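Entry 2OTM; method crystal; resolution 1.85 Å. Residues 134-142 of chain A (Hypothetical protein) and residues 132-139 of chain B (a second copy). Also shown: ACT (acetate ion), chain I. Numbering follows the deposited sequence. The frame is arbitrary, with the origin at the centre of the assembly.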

# COMPACT_ATOMS: atom_id res chain seq x y z
N ILE A 134 2.80 -5.01 6.04
CA ILE A 134 4.19 -4.76 6.36
C ILE A 134 4.98 -4.82 5.07
O ILE A 134 4.68 -5.64 4.22
N TRP A 135 5.95 -3.92 4.92
CA TRP A 135 6.88 -3.97 3.79
C TRP A 135 8.28 -3.72 4.25
O TRP A 135 8.48 -3.05 5.26
N THR A 136 9.23 -4.20 3.46
CA THR A 136 10.60 -3.76 3.59
C THR A 136 10.99 -3.03 2.32
O THR A 136 10.60 -3.45 1.22
N ASN A 137 11.67 -1.89 2.45
CA ASN A 137 12.12 -1.12 1.29
C ASN A 137 13.60 -0.86 1.49
O ASN A 137 14.03 -0.67 2.62
N PRO A 138 14.39 -0.89 0.41
CA PRO A 138 15.85 -0.71 0.54
C PRO A 138 16.29 0.72 0.85
O PRO A 138 17.40 0.89 1.36
N VAL A 139 15.48 1.72 0.50
CA VAL A 139 15.86 3.13 0.69
C VAL A 139 14.66 3.83 1.28
O VAL A 139 13.53 3.62 0.83
N MSE A 140 14.88 4.65 2.31
CA MSE A 140 13.79 5.29 3.00
C MSE A 140 13.96 6.80 2.98
O MSE A 140 15.08 7.30 2.98
N PRO A 141 12.85 7.53 3.08
CA PRO A 141 13.00 9.00 3.19
C PRO A 141 13.77 9.31 4.46
O PRO A 141 13.54 8.62 5.47
N LEU A 142 14.68 10.27 4.39
CA LEU A 142 15.50 10.71 5.54
C LEU A 142 16.37 9.59 6.13
O LEU A 142 16.94 9.74 7.20
N ARG B 132 -0.33 10.96 0.86
CA ARG B 132 0.44 10.10 -0.02
C ARG B 132 1.27 9.08 0.73
O ARG B 132 1.58 9.26 1.93
N MSE B 133 1.55 7.99 -0.00
CA MSE B 133 2.47 6.93 0.42
C MSE B 133 3.59 6.86 -0.58
O MSE B 133 3.42 7.11 -1.79
N ILE B 134 4.77 6.50 -0.10
CA ILE B 134 5.90 6.37 -0.99
C ILE B 134 6.64 5.08 -0.62
O ILE B 134 6.75 4.74 0.57
N TRP B 135 7.08 4.35 -1.64
CA TRP B 135 7.89 3.14 -1.43
C TRP B 135 9.05 3.11 -2.42
O TRP B 135 8.97 3.71 -3.48
N THR B 136 10.13 2.43 -2.03
CA THR B 136 11.12 2.05 -2.96
C THR B 136 11.10 0.54 -3.08
O THR B 136 11.00 -0.18 -2.06
N ASN B 137 11.23 0.05 -4.30
CA ASN B 137 11.31 -1.40 -4.52
C ASN B 137 12.49 -1.70 -5.41
O ASN B 137 12.83 -0.90 -6.30
N PRO B 138 13.15 -2.85 -5.20
CA PRO B 138 14.39 -3.14 -5.94
C PRO B 138 14.17 -3.56 -7.38
O PRO B 138 15.09 -3.43 -8.22
N VAL B 139 13.00 -4.10 -7.66
CA VAL B 139 12.69 -4.63 -9.00
C VAL B 139 11.32 -4.12 -9.39
O VAL B 139 10.38 -4.18 -8.58

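Two direct hydrogen bonds join the stretches, and both converge on B:Thr136. Its hydroxyl, OG1, donates to the carbonyl O of A:Val139 at 2.7 Å; chi1 near 60° (p) sets the hydroxyl in place for this contact. Its backbone N donates to OD1 of A:Asn137 at 3.0 Å, with an N-H...O angle of 146°. The CA-to-CB bond of A:Asn137 runs sideways, but chi1 of -72° (m) brings the amide nearer to chain B. The other end of that amide is fixed within chain A, where ND2 of A:Asn137 donates to O of A:Thr136 at 2.8 Å and 166°. B:Asn137 repeats the arrangement, its ND2 reaching O of B:Thr136 at 2.8 Å.

Two waters extend this polar network. Water 1 donates both to OD1 of A:Asn137 (2.8 Å) and to O of B:Ile134 (2.7 Å), bridging a pair that lies 4.4 Å apart. Water 2 accepts from ND2 of A:Asn137 (3.2 Å) and ND2 of B:Asn137 (3.1 Å), linking two donors that cannot satisfy each other.

Beyond the amides, the tryptophans pack edge-to-face. A:Trp135 points toward chain B and, like B:Trp135, has an m chi1. The edge of B:Trp135 meets the face of A:Trp135, with planes at 63° and NE1 of B:Trp135 3.4 Å from CE3 of A:Trp135. The selenomethionine B:Met133, also pointing toward its partner, places CE 3.9 Å from CH2 of A:Trp135.

Smaller apolar contacts complete the packing: CD of A:Pro138 lies 4.3 Å from CD of B:Pro138, and CG of A:Pro141 lies 4.0 Å from CG2 of B:Ile134. That same B:Ile134 CG2 is 3.7 Å from C of an acetate, probably from the crystallisation liquor, which B:Arg132 holds through NE to O (3.0 Å) and NH2 to OXT (2.8 Å).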

# COMPACT_ATOMS: atom_id res chain seq x y z
CB ILE A 134 4.71 -5.80 7.35
CG1 ILE A 134 6.04 -5.37 7.95
CG2 ILE A 134 4.76 -7.22 6.70
CD1 ILE A 134 6.42 -6.18 9.19
CB TRP A 135 6.61 -2.92 2.71
CG TRP A 135 5.24 -2.94 2.05
CD1 TRP A 135 4.85 -3.63 0.93
CD2 TRP A 135 4.13 -2.16 2.45
NE1 TRP A 135 3.53 -3.34 0.62
CE2 TRP A 135 3.09 -2.40 1.51
CE3 TRP A 135 3.92 -1.24 3.47
CZ2 TRP A 135 1.85 -1.77 1.61
CZ3 TRP A 135 2.70 -0.61 3.55
CH2 TRP A 135 1.69 -0.87 2.63
CB THR A 136 11.55 -4.95 3.88
OG1 THR A 136 11.50 -5.89 2.79
CG2 THR A 136 11.21 -5.58 5.20
CB ASN A 137 11.44 0.25 1.18
CG ASN A 137 9.97 0.19 0.78
OD1 ASN A 137 9.36 1.26 0.65
ND2 ASN A 137 9.41 -1.01 0.56
CB PRO A 138 16.38 -1.17 -0.81
CG PRO A 138 15.27 -0.97 -1.76
CD PRO A 138 14.02 -1.26 -0.97
CB VAL A 139 16.28 3.76 -0.69
CG1 VAL A 139 16.65 5.22 -0.56
CG2 VAL A 139 17.35 2.94 -1.37
CB MSE A 140 13.80 4.81 4.45
CG MSE A 140 13.67 3.32 4.62
SE MSE A 140 11.88 2.72 4.26
CE MSE A 140 11.02 3.19 5.91
CB PRO A 141 11.55 9.48 3.34
CG PRO A 141 10.75 8.42 2.84
CD PRO A 141 11.44 7.14 3.21
CB LEU A 142 14.60 11.30 6.61
CG LEU A 142 13.63 12.41 6.15
CD1 LEU A 142 12.78 12.89 7.33
CD2 LEU A 142 14.37 13.56 5.59
CB ARG B 132 1.30 10.93 -0.99
CG ARG B 132 2.72 11.19 -0.59
CD ARG B 132 3.41 12.02 -1.68
NE ARG B 132 4.80 12.22 -1.31
CZ ARG B 132 5.64 13.09 -1.86
NH1 ARG B 132 5.27 13.86 -2.87
NH2 ARG B 132 6.87 13.14 -1.40
CB MSE B 133 1.76 5.56 0.47
CG MSE B 133 0.53 5.52 1.31
SE MSE B 133 -0.05 3.63 1.60
CE MSE B 133 1.22 3.00 2.88
CB ILE B 134 6.86 7.58 -0.87
CG1 ILE B 134 7.89 7.51 -1.97
CG2 ILE B 134 7.55 7.58 0.54
CD1 ILE B 134 8.64 8.85 -2.24
CB TRP B 135 7.10 1.84 -1.69
CG TRP B 135 5.89 1.57 -0.84
CD1 TRP B 135 5.83 1.02 0.41
CD2 TRP B 135 4.56 1.84 -1.22
NE1 TRP B 135 4.51 0.90 0.83
CE2 TRP B 135 3.71 1.41 -0.16
CE3 TRP B 135 3.99 2.40 -2.36
CZ2 TRP B 135 2.34 1.50 -0.23
CZ3 TRP B 135 2.63 2.50 -2.43
CH2 TRP B 135 1.81 2.06 -1.36
CB THR B 136 12.54 2.55 -2.58
OG1 THR B 136 12.90 2.01 -1.30
CG2 THR B 136 12.56 4.08 -2.51
CB ASN B 137 10.07 -1.92 -5.27
CG ASN B 137 8.78 -1.95 -4.45
OD1 ASN B 137 7.75 -2.32 -5.02
ND2 ASN B 137 8.80 -1.59 -3.14
CB PRO B 138 15.01 -4.28 -5.16
CG PRO B 138 13.89 -4.91 -4.43
CD PRO B 138 12.84 -3.89 -4.21
CB VAL B 139 12.70 -6.22 -9.03
CG1 VAL B 139 12.26 -6.72 -10.41
CG2 VAL B 139 14.08 -6.78 -8.61
C ACT I . 6.85 11.06 1.62
O ACT I . 5.69 10.79 1.16
OXT ACT I . 7.65 11.69 0.87
CH3 ACT I . 7.30 10.67 3.00
O HOH W 1 8.87 3.74 1.92
O HOH W 2 6.69 -1.79 -0.83